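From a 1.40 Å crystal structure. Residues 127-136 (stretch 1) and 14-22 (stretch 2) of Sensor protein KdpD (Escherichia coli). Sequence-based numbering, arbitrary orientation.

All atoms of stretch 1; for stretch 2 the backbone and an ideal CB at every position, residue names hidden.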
# COMPACT_ATOMS: atom_id res chain seq x y z
N LEU A 127 -2.85 3.03 0.14
CA LEU A 127 -3.46 1.72 -0.07
C LEU A 127 -4.80 1.84 -0.80
O LEU A 127 -5.10 1.05 -1.70
CB LEU A 127 -3.65 1.02 1.27
CG LEU A 127 -2.40 0.54 2.01
CD1 LEU A 127 -2.89 -0.41 3.05
CD2 LEU A 127 -1.45 -0.18 1.08
N VAL A 128 -5.60 2.86 -0.45
CA VAL A 128 -6.85 3.09 -1.17
C VAL A 128 -6.57 3.39 -2.64
O VAL A 128 -7.24 2.86 -3.54
CB VAL A 128 -7.65 4.21 -0.50
CG1 VAL A 128 -8.86 4.56 -1.36
CG2 VAL A 128 -8.07 3.77 0.90
N ALA A 129 -5.58 4.24 -2.91
CA ALA A 129 -5.24 4.59 -4.28
C ALA A 129 -4.82 3.37 -5.09
O ALA A 129 -5.21 3.23 -6.25
CB ALA A 129 -4.14 5.65 -4.30
N ASN A 130 -4.03 2.47 -4.48
CA ASN A 130 -3.62 1.25 -5.16
C ASN A 130 -4.82 0.40 -5.54
O ASN A 130 -4.84 -0.22 -6.61
CB ASN A 130 -2.69 0.44 -4.26
CG ASN A 130 -1.29 0.99 -4.19
OD1 ASN A 130 -0.92 1.88 -4.95
ND2 ASN A 130 -0.48 0.44 -3.28
N ALA A 131 -5.82 0.33 -4.66
CA ALA A 131 -7.02 -0.45 -4.96
C ALA A 131 -7.80 0.16 -6.11
O ALA A 131 -8.23 -0.55 -7.03
CB ALA A 131 -7.88 -0.59 -3.70
N LEU A 132 -8.00 1.48 -6.08
CA LEU A 132 -8.65 2.17 -7.18
C LEU A 132 -7.88 2.01 -8.48
O LEU A 132 -8.49 1.80 -9.54
CB LEU A 132 -8.77 3.66 -6.83
CG LEU A 132 -9.76 3.96 -5.71
CD1 LEU A 132 -9.74 5.47 -5.39
CD2 LEU A 132 -11.15 3.51 -6.12
N GLU A 133 -6.55 2.09 -8.42
CA GLU A 133 -5.74 1.91 -9.62
C GLU A 133 -5.92 0.52 -10.21
O GLU A 133 -6.05 0.35 -11.42
CB GLU A 133 -4.26 2.19 -9.31
CG GLU A 133 -3.28 1.89 -10.45
CD GLU A 133 -1.82 2.11 -10.05
OE1 GLU A 133 -1.52 2.06 -8.84
OE2 GLU A 133 -0.98 2.34 -10.94
N ARG A 134 -5.94 -0.50 -9.34
CA ARG A 134 -6.12 -1.86 -9.81
C ARG A 134 -7.46 -2.03 -10.52
O ARG A 134 -7.52 -2.60 -11.61
CB ARG A 134 -5.98 -2.84 -8.64
CG ARG A 134 -6.17 -4.28 -9.06
CD ARG A 134 -5.95 -5.22 -7.90
NE ARG A 134 -6.97 -5.05 -6.87
CZ ARG A 134 -6.75 -4.53 -5.67
NH1 ARG A 134 -5.53 -4.11 -5.34
NH2 ARG A 134 -7.74 -4.42 -4.80
N LEU A 135 -8.54 -1.55 -9.90
CA LEU A 135 -9.86 -1.73 -10.51
C LEU A 135 -9.99 -0.95 -11.81
O LEU A 135 -10.54 -1.46 -12.79
CB LEU A 135 -10.96 -1.32 -9.53
CG LEU A 135 -11.19 -2.21 -8.31
CD1 LEU A 135 -12.38 -1.68 -7.53
CD2 LEU A 135 -11.41 -3.65 -8.71
N THR A 136 -9.51 0.29 -11.83
CA THR A 136 -9.61 1.12 -13.02
C THR A 136 -8.85 0.49 -14.19
O THR A 136 -9.38 0.37 -15.30
CB THR A 136 -9.06 2.52 -12.71
OG1 THR A 136 -9.93 3.17 -11.77
CG2 THR A 136 -8.98 3.35 -14.00
N UNK A 14 -10.49 -7.61 -1.71
CA UNK A 14 -11.63 -8.32 -2.26
C UNK A 14 -12.69 -7.39 -2.83
O UNK A 14 -13.73 -7.87 -3.31
CB UNK A 14 -12.25 -9.21 -1.18
N UNK A 15 -12.45 -6.08 -2.79
CA UNK A 15 -13.38 -5.15 -3.42
C UNK A 15 -13.47 -5.42 -4.91
O UNK A 15 -12.48 -5.70 -5.58
CB UNK A 15 -12.95 -3.70 -3.17
N UNK A 16 -14.70 -5.35 -5.43
CA UNK A 16 -14.97 -5.67 -6.82
C UNK A 16 -15.37 -4.46 -7.66
O UNK A 16 -15.47 -4.60 -8.89
CB UNK A 16 -16.07 -6.73 -6.89
N UNK A 17 -15.62 -3.31 -7.04
CA UNK A 17 -16.13 -2.14 -7.73
C UNK A 17 -15.60 -0.91 -7.01
O UNK A 17 -15.28 -0.99 -5.82
CB UNK A 17 -17.66 -2.14 -7.78
N UNK A 18 -15.49 0.23 -7.69
CA UNK A 18 -15.12 1.47 -6.99
C UNK A 18 -15.99 1.76 -5.78
O UNK A 18 -15.48 2.22 -4.74
CB UNK A 18 -15.20 2.65 -7.96
N UNK A 19 -17.29 1.48 -5.87
CA UNK A 19 -18.18 1.72 -4.74
C UNK A 19 -17.81 0.83 -3.55
O UNK A 19 -17.85 1.29 -2.40
CB UNK A 19 -19.63 1.48 -5.15
N UNK A 20 -17.45 -0.43 -3.81
CA UNK A 20 -16.90 -1.29 -2.76
C UNK A 20 -15.69 -0.64 -2.10
O UNK A 20 -15.60 -0.59 -0.86
CB UNK A 20 -16.51 -2.66 -3.33
N UNK A 21 -14.74 -0.17 -2.91
CA UNK A 21 -13.53 0.44 -2.36
C UNK A 21 -13.87 1.68 -1.55
O UNK A 21 -13.32 1.89 -0.46
CB UNK A 21 -12.55 0.80 -3.48
N UNK A 22 -14.77 2.51 -2.07
CA UNK A 22 -15.16 3.72 -1.36
C UNK A 22 -15.80 3.39 -0.01
O UNK A 22 -15.45 4.00 1.01
CB UNK A 22 -16.13 4.54 -2.21

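Stretch 1 is one helix, and toward stretch 2 it offers an apolar face made of Val128, Ala131, Leu132 and Leu135. The second stretch enters as a loop and turns into a helix running nearly antiparallel to the first, at 172°, with the axes 10.0 Å apart.

Position 14 points its CB away from this face, with nothing of stretch 1 within 5.5 Å, so the contact sets no preference. The residue is Val14.

At position 15 the CB would point toward stretch 1, and the ideal one lies 4.8 Å from Leu135 CD1. With phi/psi of -61/139 the backbone is open to any ordinary residue, and a small side chain would suit the space. It is Gly15, which meets the leucine through its backbone, its O lying 3.9 Å from Leu135 CD2.

Position 16 points away into open space, and a polar or charged chain fits well. Arg16 extends there, while its N donates a hydrogen bond to the side chain at position 20.

Position 17 also points away and has extended angles, -150/155, just before the helix begins. That is an N-cap site, where Ser, Thr, Asp or Asn would serve. Ser17 takes it: in the p rotamer, its OG accepts the capping bond from N of position 20 at 3.0 Å. Its backbone is pressed against stretch 1, with Leu135 CD1 3.4 Å from Ser17 C.

Position 18 opens the helix at -52/-38, its CB sideways and 4.5 Å from Leu132 CD2. Proline is welcome in a first turn, and Ala or Glu would also be plausible. Pro18 brings its ring beside the leucine, CD lying 4.2 Å from Leu135 CD1.

Position 19 points away and asks for little beyond a helix-compatible polar residue; Gln19 fills it.

Position 20 points sideways, with no stretch 1 atom within 5.5 Å of its ideal CB. An acidic residue early in a helix can accept from free backbone NH groups, and Asp20 does so through OD2, which lies 3.0 Å from Arg16 N.

Position 21 is the key. Its CB points toward stretch 1, 4.0 Å from Leu132 CD2 and 4.9 Å from Ala131 CB, so Ile, Leu, Val or Met would be candidates. Ile21, m at both chi angles, sits as a knob among Val128, Ala131, Leu132 and Leu135. Ile21 CD1 reaches Ala131 CB at 3.7 Å, Ile21 CG2 lies 3.8 Å from Leu132 CD2, and Ile21 CG1 is 3.5 Å from Leu135 CD1.

Position 22 points sideways beyond reach; Ala22 suits the helix.

Stretch 2 14-22: VGRSPQDIA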
# COMPACT_ATOMS: atom_id res chain seq x y z
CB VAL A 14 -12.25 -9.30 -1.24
CG1 VAL A 14 -11.26 -10.40 -0.90
CG2 VAL A 14 -12.71 -8.56 -0.01
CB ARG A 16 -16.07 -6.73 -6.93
CG ARG A 16 -15.87 -7.96 -6.07
CD ARG A 16 -16.76 -9.09 -6.55
NE ARG A 16 -16.84 -10.18 -5.58
CZ ARG A 16 -17.48 -11.33 -5.80
NH1 ARG A 16 -18.08 -11.54 -6.97
NH2 ARG A 16 -17.51 -12.27 -4.87
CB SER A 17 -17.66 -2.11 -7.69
OG SER A 17 -18.11 -1.77 -6.38
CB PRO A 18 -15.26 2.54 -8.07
CG PRO A 18 -14.97 1.82 -9.33
CD PRO A 18 -15.56 0.44 -9.15
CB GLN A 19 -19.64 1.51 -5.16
CG GLN A 19 -20.63 1.63 -4.02
CD GLN A 19 -22.02 1.98 -4.48
OE1 GLN A 19 -22.45 3.13 -4.37
NE2 GLN A 19 -22.74 0.99 -5.00
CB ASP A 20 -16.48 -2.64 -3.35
CG ASP A 20 -17.64 -3.56 -3.63
OD1 ASP A 20 -18.79 -3.23 -3.27
OD2 ASP A 20 -17.39 -4.64 -4.20
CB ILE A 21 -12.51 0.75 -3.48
CG1 ILE A 21 -12.07 -0.53 -4.20
CG2 ILE A 21 -11.32 1.50 -2.93
CD1 ILE A 21 -11.47 -1.59 -3.30
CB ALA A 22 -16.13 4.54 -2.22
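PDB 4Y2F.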